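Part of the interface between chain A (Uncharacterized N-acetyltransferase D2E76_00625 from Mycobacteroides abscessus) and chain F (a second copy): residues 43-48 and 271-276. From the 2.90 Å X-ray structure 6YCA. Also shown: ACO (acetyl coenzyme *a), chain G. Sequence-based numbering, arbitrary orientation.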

ATOM      1  N   TRP A  43     -14.497  30.780   2.555  1.00 30.96           N
ATOM      2  CA  TRP A  43     -14.032  29.709   1.681  1.00 33.54           C
ATOM      3  C   TRP A  43     -12.541  29.840   1.412  1.00 32.57           C
ATOM      4  O   TRP A  43     -11.824  28.835   1.317  1.00 31.10           O
ATOM      5  CB  TRP A  43     -14.819  29.713   0.372  1.00 39.18           C
ATOM      6  CG  TRP A  43     -15.756  28.553   0.246  1.00 48.89           C
ATOM      7  CD1 TRP A  43     -15.557  27.410  -0.472  1.00 53.51           C
ATOM      8  CD2 TRP A  43     -17.059  28.435   0.837  1.00 55.66           C
ATOM      9  NE1 TRP A  43     -16.648  26.580  -0.352  1.00 57.78           N
ATOM     10  CE2 TRP A  43     -17.583  27.187   0.445  1.00 57.18           C
ATOM     11  CE3 TRP A  43     -17.829  29.262   1.664  1.00 59.34           C
ATOM     12  CZ2 TRP A  43     -18.844  26.744   0.852  1.00 57.62           C
ATOM     13  CZ3 TRP A  43     -19.081  28.821   2.066  1.00 58.12           C
ATOM     14  CH2 TRP A  43     -19.575  27.574   1.660  1.00 58.12           C
ATOM     15  N   ARG A  44     -12.056  31.076   1.287  1.00 33.73           N
ATOM     16  CA  ARG A  44     -10.637  31.301   1.043  1.00 34.09           C
ATOM     17  C   ARG A  44      -9.818  30.870   2.254  1.00 36.13           C
ATOM     18  O   ARG A  44      -8.735  30.292   2.107  1.00 38.45           O
ATOM     19  CB  ARG A  44     -10.415  32.782   0.743  1.00 32.92           C
ATOM     20  CG  ARG A  44      -9.308  33.106  -0.257  1.00 35.33           C
ATOM     21  CD  ARG A  44      -7.931  32.629   0.129  1.00 32.47           C
ATOM     22  NE  ARG A  44      -6.980  32.919  -0.939  1.00 32.17           N
ATOM     23  CZ  ARG A  44      -5.778  32.365  -1.040  1.00 32.51           C
ATOM     24  NH1 ARG A  44      -5.370  31.488  -0.133  1.00 31.52           N
ATOM     25  NH2 ARG A  44      -4.984  32.693  -2.047  1.00 34.48           N
ATOM     26  N   ALA A  45     -10.318  31.156   3.461  1.00 32.57           N
ATOM     27  CA  ALA A  45      -9.607  30.765   4.674  1.00 26.15           C
ATOM     28  C   ALA A  45      -9.556  29.248   4.826  1.00 24.99           C
ATOM     29  O   ALA A  45      -8.537  28.701   5.260  1.00 26.99           O
ATOM     30  CB  ALA A  45     -10.255  31.418   5.894  1.00 24.67           C
ATOM     31  N   MET A  46     -10.644  28.554   4.466  1.00 24.88           N
ATOM     32  CA  MET A  46     -10.677  27.092   4.505  1.00 26.76           C
ATOM     33  C   MET A  46      -9.794  26.456   3.439  1.00 31.85           C
ATOM     34  O   MET A  46      -9.514  25.255   3.522  1.00 30.32           O
ATOM     35  CB  MET A  46     -12.109  26.581   4.345  1.00 27.48           C
ATOM     36  CG  MET A  46     -13.066  26.943   5.463  1.00 29.11           C
ATOM     37  SD  MET A  46     -12.400  26.703   7.125  1.00 30.31           S
ATOM     38  CE  MET A  46     -12.871  24.997   7.404  1.00 22.02           C
ATOM     39  N   VAL A  47      -9.390  27.222   2.428  1.00 32.20           N
ATOM     40  CA  VAL A  47      -8.475  26.767   1.385  1.00 32.17           C
ATOM     41  C   VAL A  47      -9.090  25.665   0.531  1.00 35.44           C
ATOM     42  O   VAL A  47      -9.361  25.867  -0.657  1.00 41.09           O
ATOM     43  CB  VAL A  47      -7.112  26.335   1.960  1.00 28.96           C
ATOM     44  CG1 VAL A  47      -6.167  25.959   0.838  1.00 30.19           C
ATOM     45  CG2 VAL A  47      -6.527  27.439   2.821  1.00 30.47           C
ATOM     46  N   GLY A  48      -9.311  24.496   1.127  1.00 31.73           N
ATOM     47  CA  GLY A  48      -9.681  23.328   0.350  1.00 33.77           C
ATOM     48  C   GLY A  48     -11.090  22.829   0.577  1.00 37.95           C
ATOM     49  O   GLY A  48     -11.363  21.632   0.441  1.00 43.90           O
TER
HETATM   50  N1A ACO G 501      -3.025  27.368  14.868  1.00 51.70           N
HETATM   51  C2A ACO G 501      -2.413  27.679  16.018  1.00 51.61           C
HETATM   52  N3A ACO G 501      -2.608  28.764  16.776  1.00 49.99           N
HETATM   53  C4A ACO G 501      -3.523  29.678  16.365  1.00 47.45           C
HETATM   54  C5A ACO G 501      -4.226  29.462  15.176  1.00 47.15           C
HETATM   55  C6A ACO G 501      -3.949  28.231  14.392  1.00 49.11           C
HETATM   56  N6A ACO G 501      -4.613  27.989  13.236  1.00 49.59           N
HETATM   57  N7A ACO G 501      -5.063  30.496  14.988  1.00 47.12           N
HETATM   58  C8A ACO G 501      -4.891  31.334  16.035  1.00 47.54           C
HETATM   59  N9A ACO G 501      -3.945  30.849  16.858  1.00 48.45           N
HETATM   60  C1B ACO G 501      -3.505  31.492  18.126  1.00 51.40           C
HETATM   61  C2B ACO G 501      -2.638  32.716  17.835  1.00 48.25           C
HETATM   62  O2B ACO G 501      -1.253  32.365  17.837  1.00 47.11           O
HETATM   63  C3B ACO G 501      -2.948  33.539  19.084  1.00 50.54           C
HETATM   64  O3B ACO G 501      -2.147  33.046  20.150  1.00 57.37           O
HETATM   65  P3B ACO G 501      -1.411  34.069  21.150  1.00 65.59           P
HETATM   66  O7A ACO G 501      -0.502  34.970  20.350  1.00 67.35           O
HETATM   67  O8A ACO G 501      -2.458  34.875  21.886  1.00 64.29           O
HETATM   68  O9A ACO G 501      -0.600  33.256  22.133  1.00 69.15           O
HETATM   69  C4B ACO G 501      -4.402  33.203  19.396  1.00 51.27           C
HETATM   70  O4B ACO G 501      -4.669  31.930  18.821  1.00 54.52           O
HETATM   71  C5B ACO G 501      -5.381  34.238  18.851  1.00 46.65           C
HETATM   72  O5B ACO G 501      -5.071  34.425  17.476  1.00 42.85           O
HETATM   73  P1A ACO G 501      -5.834  35.478  16.544  1.00 40.53           P
HETATM   74  O1A ACO G 501      -4.847  36.527  16.092  1.00 44.32           O
HETATM   75  O2A ACO G 501      -6.964  36.083  17.336  1.00 41.75           O
HETATM   76  O3A ACO G 501      -6.436  34.703  15.276  1.00 41.87           O
HETATM   77  P2A ACO G 501      -6.326  34.942  13.690  1.00 45.01           P
HETATM   78  O4A ACO G 501      -6.694  36.376  13.375  1.00 50.32           O
HETATM   79  O5A ACO G 501      -4.916  34.642  13.228  1.00 45.04           O
HETATM   80  O6A ACO G 501      -7.343  33.915  12.982  1.00 40.77           O
HETATM   81  CBP ACO G 501      -7.986  31.663  12.362  1.00 44.05           C
HETATM   82  CCP ACO G 501      -7.317  32.548  13.396  1.00 41.35           C
HETATM   83  CDP ACO G 501      -9.376  32.194  12.047  1.00 42.85           C
HETATM   84  CEP ACO G 501      -8.080  30.250  12.915  1.00 45.04           C
HETATM   85  CAP ACO G 501      -7.095  31.717  11.122  1.00 46.84           C
HETATM   86  OAP ACO G 501      -5.815  31.178  11.484  1.00 44.71           O
HETATM   87  C9P ACO G 501      -7.652  30.960   9.945  1.00 50.34           C
HETATM   88  O9P ACO G 501      -8.363  31.531   9.132  1.00 48.84           O
HETATM   89  N8P ACO G 501      -7.308  29.677   9.846  1.00 55.35           N
HETATM   90  C7P ACO G 501      -7.722  28.807   8.758  1.00 58.15           C
HETATM   91  C6P ACO G 501      -9.235  28.663   8.636  1.00 58.16           C
HETATM   92  C5P ACO G 501      -9.827  27.995   9.852  1.00 60.21           C
HETATM   93  O5P ACO G 501      -9.232  27.092  10.422  1.00 65.36           O
HETATM   94  N4P ACO G 501     -11.002  28.466  10.255  1.00 56.23           N
HETATM   95  C3P ACO G 501     -11.692  27.880  11.382  1.00 58.14           C
HETATM   96  C2P ACO G 501     -12.873  27.039  10.915  1.00 60.55           C
HETATM   97  S1P ACO G 501     -13.688  26.361  12.318  1.00 60.31           S
HETATM   98  C   ACO G 501     -15.250  26.852  11.985  1.00 62.60           C
HETATM   99  O   ACO G 501     -15.558  27.095  10.830  1.00 62.59           O
HETATM  100  CH3 ACO G 501     -16.242  26.987  13.103  1.00 63.37           C
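Chain F (271-276) DLDLVD

Chain F meets the end of a chain A helix. Residues 271-276 of chain F have no regular secondary structure; a type I beta turn runs from Leu F272 to Val F275, with a weak hydrogen bond from Val F275 N to Leu F272 O. The chain A helix gives way at Val A47, where phi is +66°. Gly A48 N hydrogen-bonds Met A46 O at 2.5 Å. The CA atoms of Met A46 and Leu F274, 6.6 Å apart, are the nearest across the contact, so the turn lies against the last part of the helix.

No hydrogen bond joins the two stretches; packing does the work, burying 256 Å² in all. Leu F274 gives the most. Its CA-to-CB bond points toward chain A, and with chi1 m and chi2 t its CD1 reaches 3.5 Å from Met A46 O and 3.9 Å from Ala A45 O. Met A46 is the less obvious partner, because its CA-to-CB bond points away from chain F; chi1 and chi2, both m, place its SD 3.8 Å from Leu F274 CD1, while chi3, also m, sets only CE.

Val A47 is the main chain A contributor. Its CA-to-CB bond points toward chain F, and its t rotamer offers a methyl to each of two neighbours: CG2 lies 3.8 Å from Leu F272 CD2, while CG1 lies 4.3 Å from Val F275 CG2. Val F275, also t, leaves its backbone sideways and makes the looser of these contacts. The first and last residues of the turn thus both pack on one valine.

Leu F272 points toward chain A with chi1 at -117°, between wells, and chi2 t. Its CD2 serves a second neighbour, lying 4.3 Å from Arg A44 NH1 at the edge of the guanidinium and near its plane. Arg A44 starts away from chain F, but its end comes nearer; its guanidinium nitrogens are hydrogen-bonded elsewhere in the structure, which leaves Leu F272 CD2 an apolar neighbour at the edge of a satisfied group.

Asp F273, inside the turn, points sideways and turns to the cofactor instead: ACO OAP gives Asp F273 OD2 a weak hydrogen bond of 2.9 Å. Acetyl coenzyme A also touches chain A, with C6P 3.4 Å from Ala A45 O. The rule to read here is a turn whose apolar residues pack on a helix end while an acid between them faces the ligand.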

ATOM      1  N   ASP F 271       2.886  29.906   5.500  1.00 27.43           N
ATOM      2  CA  ASP F 271       2.065  30.517   6.537  1.00 27.33           C
ATOM      3  C   ASP F 271       0.568  30.287   6.336  1.00 29.02           C
ATOM      4  O   ASP F 271      -0.244  30.893   7.044  1.00 34.30           O
ATOM      5  CB  ASP F 271       2.388  32.010   6.642  1.00 31.01           C
ATOM      6  CG  ASP F 271       2.095  32.575   8.016  1.00 35.93           C
ATOM      7  OD1 ASP F 271       1.959  31.778   8.966  1.00 36.59           O
ATOM      8  OD2 ASP F 271       2.002  33.816   8.147  1.00 38.39           O
ATOM      9  N   LEU F 272       0.183  29.437   5.386  1.00 25.61           N
ATOM     10  CA  LEU F 272      -1.223  29.138   5.132  1.00 27.19           C
ATOM     11  C   LEU F 272      -1.721  28.204   6.234  1.00 28.58           C
ATOM     12  O   LEU F 272      -1.187  27.105   6.404  1.00 32.57           O
ATOM     13  CB  LEU F 272      -1.362  28.497   3.754  1.00 28.47           C
ATOM     14  CG  LEU F 272      -2.186  29.280   2.731  1.00 31.11           C
ATOM     15  CD1 LEU F 272      -2.338  28.478   1.455  1.00 30.87           C
ATOM     16  CD2 LEU F 272      -3.544  29.665   3.293  1.00 34.92           C
ATOM     17  N   ASP F 273      -2.775  28.618   6.947  1.00 30.34           N
ATOM     18  CA  ASP F 273      -3.099  28.018   8.246  1.00 40.81           C
ATOM     19  C   ASP F 273      -3.624  26.583   8.169  1.00 52.38           C
ATOM     20  O   ASP F 273      -3.335  25.776   9.064  1.00 57.64           O
ATOM     21  CB  ASP F 273      -4.055  28.919   9.026  1.00 37.70           C
ATOM     22  CG  ASP F 273      -3.350  30.102   9.655  1.00 43.98           C
ATOM     23  OD1 ASP F 273      -2.341  29.878  10.359  1.00 45.73           O
ATOM     24  OD2 ASP F 273      -3.789  31.251   9.435  1.00 47.94           O
ATOM     25  N   LEU F 274      -4.403  26.236   7.149  1.00 46.01           N
ATOM     26  CA  LEU F 274      -4.989  24.897   7.111  1.00 38.12           C
ATOM     27  C   LEU F 274      -4.158  23.858   6.366  1.00 31.32           C
ATOM     28  O   LEU F 274      -4.532  22.681   6.361  1.00 33.68           O
ATOM     29  CB  LEU F 274      -6.421  24.931   6.563  1.00 39.94           C
ATOM     30  CG  LEU F 274      -7.498  25.243   7.601  1.00 36.71           C
ATOM     31  CD1 LEU F 274      -8.880  25.179   6.983  1.00 33.81           C
ATOM     32  CD2 LEU F 274      -7.384  24.261   8.760  1.00 33.50           C
ATOM     33  N   VAL F 275      -3.047  24.243   5.761  1.00 25.51           N
ATOM     34  CA  VAL F 275      -2.274  23.331   4.926  1.00 24.60           C
ATOM     35  C   VAL F 275      -1.260  22.570   5.772  1.00 24.30           C
ATOM     36  O   VAL F 275      -0.548  23.156   6.595  1.00 24.50           O
ATOM     37  CB  VAL F 275      -1.591  24.089   3.777  1.00 25.04           C
ATOM     38  CG1 VAL F 275      -0.734  23.141   2.943  1.00 23.48           C
ATOM     39  CG2 VAL F 275      -2.635  24.797   2.923  1.00 25.18           C
ATOM     40  N   ASP F 276      -1.217  21.255   5.584  1.00 24.86           N
ATOM     41  CA  ASP F 276      -0.275  20.375   6.264  1.00 26.53           C
ATOM     42  C   ASP F 276       0.940  20.065   5.412  1.00 25.00           C
ATOM     43  O   ASP F 276       2.060  20.030   5.927  1.00 28.83           O
ATOM     44  CB  ASP F 276      -0.959  19.054   6.635  1.00 29.62           C
ATOM     45  CG  ASP F 276      -1.983  19.216   7.733  1.00 34.86           C
ATOM     46  OD1 ASP F 276      -1.703  19.955   8.701  1.00 38.13           O
ATOM     47  OD2 ASP F 276      -3.075  18.624   7.619  1.00 37.01           O
TER